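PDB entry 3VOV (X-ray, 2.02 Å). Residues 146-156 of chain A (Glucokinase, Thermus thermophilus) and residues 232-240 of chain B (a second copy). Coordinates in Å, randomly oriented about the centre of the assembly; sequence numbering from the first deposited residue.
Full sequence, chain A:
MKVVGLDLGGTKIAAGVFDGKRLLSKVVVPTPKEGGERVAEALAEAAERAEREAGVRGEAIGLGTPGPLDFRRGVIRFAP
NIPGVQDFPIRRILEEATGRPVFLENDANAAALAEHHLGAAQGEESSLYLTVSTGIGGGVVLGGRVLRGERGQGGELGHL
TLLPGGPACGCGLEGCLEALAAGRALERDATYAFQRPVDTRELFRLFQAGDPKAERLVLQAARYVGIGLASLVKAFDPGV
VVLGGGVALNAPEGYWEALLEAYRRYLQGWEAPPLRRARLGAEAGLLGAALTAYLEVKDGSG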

# COMPACT_ATOMS: atom_id res chain seq x y z
N VAL A 146 22.79 1.79 -24.46
CA VAL A 146 22.31 1.95 -23.10
C VAL A 146 21.75 3.36 -22.85
O VAL A 146 22.36 4.36 -23.27
CB VAL A 146 23.48 1.62 -22.11
CG1 VAL A 146 23.10 1.98 -20.67
CG2 VAL A 146 23.85 0.14 -22.23
N LEU A 147 20.59 3.44 -22.21
CA LEU A 147 20.06 4.73 -21.74
C LEU A 147 20.81 5.08 -20.44
O LEU A 147 20.61 4.41 -19.45
CB LEU A 147 18.59 4.58 -21.35
CG LEU A 147 17.59 5.78 -21.37
CD1 LEU A 147 16.65 5.72 -20.19
CD2 LEU A 147 18.23 7.14 -21.50
N ARG A 148 21.67 6.09 -20.45
CA ARG A 148 22.54 6.38 -19.29
C ARG A 148 21.99 7.47 -18.39
O ARG A 148 22.30 7.52 -17.19
CB ARG A 148 23.94 6.79 -19.76
CG ARG A 148 24.66 5.67 -20.49
CD ARG A 148 26.17 5.88 -20.53
NE ARG A 148 26.85 4.81 -21.27
CZ ARG A 148 27.64 5.02 -22.33
NH1 ARG A 148 27.85 6.25 -22.80
NH2 ARG A 148 28.22 3.99 -22.95
N GLY A 149 21.17 8.35 -18.96
CA GLY A 149 20.59 9.47 -18.22
C GLY A 149 21.46 10.70 -18.27
O GLY A 149 22.67 10.62 -18.55
N GLU A 150 20.89 11.85 -17.96
CA GLU A 150 21.66 13.10 -17.97
C GLU A 150 22.81 13.07 -16.92
O GLU A 150 23.87 13.66 -17.11
CB GLU A 150 20.69 14.27 -17.78
CG GLU A 150 21.26 15.63 -17.42
CD GLU A 150 21.78 16.41 -18.62
OE1 GLU A 150 21.42 16.06 -19.78
OE2 GLU A 150 22.53 17.38 -18.38
N ARG A 151 22.58 12.32 -15.85
CA ARG A 151 23.49 12.30 -14.71
C ARG A 151 24.08 10.91 -14.43
O ARG A 151 24.62 10.68 -13.36
CB ARG A 151 22.74 12.80 -13.48
CG ARG A 151 22.32 14.28 -13.59
CD ARG A 151 21.37 14.63 -12.44
NE ARG A 151 20.55 15.78 -12.79
CZ ARG A 151 19.52 15.71 -13.63
NH1 ARG A 151 19.15 14.54 -14.19
NH2 ARG A 151 18.87 16.82 -13.92
N GLY A 152 23.98 9.99 -15.38
CA GLY A 152 24.35 8.59 -15.12
C GLY A 152 23.44 7.81 -14.19
O GLY A 152 23.80 6.71 -13.75
N GLN A 153 22.27 8.34 -13.86
CA GLN A 153 21.31 7.62 -13.00
C GLN A 153 20.24 6.85 -13.81
O GLN A 153 19.33 6.26 -13.22
CB GLN A 153 20.54 8.56 -12.03
CG GLN A 153 21.35 9.43 -11.11
CD GLN A 153 20.47 10.37 -10.25
OE1 GLN A 153 20.63 10.43 -9.01
NE2 GLN A 153 19.53 11.11 -10.91
N GLY A 154 20.31 6.86 -15.14
CA GLY A 154 19.27 6.16 -15.94
C GLY A 154 19.32 4.67 -15.72
O GLY A 154 20.39 4.11 -15.45
N GLY A 155 18.18 4.00 -15.83
CA GLY A 155 18.17 2.58 -15.68
C GLY A 155 18.35 2.08 -14.25
O GLY A 155 18.70 0.94 -14.07
N GLU A 156 18.03 2.91 -13.25
CA GLU A 156 18.14 2.50 -11.83
C GLU A 156 16.86 1.79 -11.44
O GLU A 156 16.11 2.25 -10.57
CB GLU A 156 18.45 3.71 -10.91
CG GLU A 156 19.95 4.05 -10.90
CD GLU A 156 20.81 3.00 -10.15
OE1 GLU A 156 20.31 2.10 -9.44
OE2 GLU A 156 22.04 3.07 -10.27
N LEU B 232 9.88 7.88 -11.82
CA LEU B 232 10.26 8.02 -13.24
C LEU B 232 11.67 8.58 -13.43
O LEU B 232 12.35 8.24 -14.38
CB LEU B 232 9.22 8.89 -14.00
CG LEU B 232 7.90 8.12 -14.23
CD1 LEU B 232 6.71 9.04 -14.60
CD2 LEU B 232 8.10 7.01 -15.31
N VAL B 233 12.13 9.41 -12.51
CA VAL B 233 13.51 9.90 -12.55
C VAL B 233 14.51 8.74 -12.43
O VAL B 233 15.57 8.75 -13.05
CB VAL B 233 13.76 10.96 -11.47
CG1 VAL B 233 15.30 11.23 -11.28
CG2 VAL B 233 13.01 12.24 -11.85
N LYS B 234 14.16 7.71 -11.65
CA LYS B 234 15.08 6.58 -11.49
C LYS B 234 15.18 5.80 -12.81
O LYS B 234 16.20 5.19 -13.13
CB LYS B 234 14.57 5.61 -10.40
CG LYS B 234 14.11 6.25 -9.07
CD LYS B 234 15.20 7.00 -8.39
CE LYS B 234 14.75 7.38 -6.97
NZ LYS B 234 13.38 8.01 -6.87
N ALA B 235 14.09 5.75 -13.56
CA ALA B 235 14.13 5.00 -14.78
C ALA B 235 14.84 5.83 -15.87
O ALA B 235 15.68 5.29 -16.59
CB ALA B 235 12.73 4.63 -15.20
N PHE B 236 14.52 7.13 -15.97
CA PHE B 236 14.96 7.93 -17.10
C PHE B 236 16.10 8.91 -16.85
O PHE B 236 16.83 9.21 -17.80
CB PHE B 236 13.77 8.71 -17.70
CG PHE B 236 12.73 7.85 -18.34
CD1 PHE B 236 12.91 7.36 -19.64
CD2 PHE B 236 11.54 7.54 -17.66
CE1 PHE B 236 11.93 6.57 -20.25
CE2 PHE B 236 10.56 6.75 -18.27
CZ PHE B 236 10.76 6.25 -19.56
N ASP B 237 16.23 9.44 -15.61
CA ASP B 237 17.26 10.43 -15.24
C ASP B 237 17.25 11.58 -16.26
O ASP B 237 18.27 11.84 -16.92
CB ASP B 237 18.67 9.77 -15.14
CG ASP B 237 19.76 10.74 -14.62
OD1 ASP B 237 19.43 11.76 -13.97
OD2 ASP B 237 20.95 10.45 -14.86
N PRO B 238 16.09 12.25 -16.42
CA PRO B 238 15.94 13.26 -17.46
C PRO B 238 16.61 14.56 -17.05
O PRO B 238 16.80 14.80 -15.85
CB PRO B 238 14.42 13.46 -17.50
CG PRO B 238 14.00 13.24 -16.05
CD PRO B 238 14.86 12.09 -15.61
N GLY B 239 16.97 15.40 -18.00
CA GLY B 239 17.55 16.72 -17.70
C GLY B 239 16.63 17.48 -16.74
O GLY B 239 17.07 17.98 -15.71
N VAL B 240 15.35 17.52 -17.09
CA VAL B 240 14.33 18.32 -16.40
C VAL B 240 13.04 17.50 -16.44
O VAL B 240 12.79 16.73 -17.39
CB VAL B 240 14.15 19.71 -17.13
CG1 VAL B 240 12.84 20.38 -16.86
CG2 VAL B 240 15.31 20.68 -16.73

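How do the two backbones lie against each other? The chain A stretch is an irregular loop with a type I turn from Gly A149 to Gly A152 and a type II turn from Gln A153 to Glu A156. It lies against the C-terminal end of the chain B helix, which closes at Phe B236, and the residues that follow. Gly A149 lies nearest Asp B237 and Glu A156 nearest Lys B234, so from Gly A149 to Glu A156 the loop runs broadly opposite to the helix, although Glu A150 lies nearest Gly B239.

What does the end of a helix offer a loop? Its last carbonyls have no further helical turn to bind them, and here amides of the second turn take two: Gly A155 N donates to Ala B235 O at 2.9 Å, and Glu A156 N to Lys B234 O at 2.9 Å. Beyond the helix, Glu A150 N donates to Asp B237 O at 2.8 Å.

Why is Asp B237 the centre of the contact? Its side chain points into the loop, where Asp B237 OD2 accepts hydrogen bonds from Arg A151 N and Gln A153 N, both at 2.7 Å. Gly A149 leaves room for this carboxylate: a CB there would clash with Asp B237 OD2. The other oxygen, Asp B237 OD1, accepts from Gln A153 NE2 at 3.1 Å and forms a salt bridge with Arg A151 NH1 at 2.8 Å, so backbone amides serve one carboxylate oxygen and side chains the other.

What else do the side chains contribute? The Arg A151 guanidinium uses its edge, pairing NH1 with Pro B238 O at 2.9 Å and NH2 with Gly B239 O at 2.8 Å, which ties the loop to backbone beyond the helix. Apolar packing is modest by comparison: Leu A147 CD1 approaches Phe B236 CD1 at 4.1 Å.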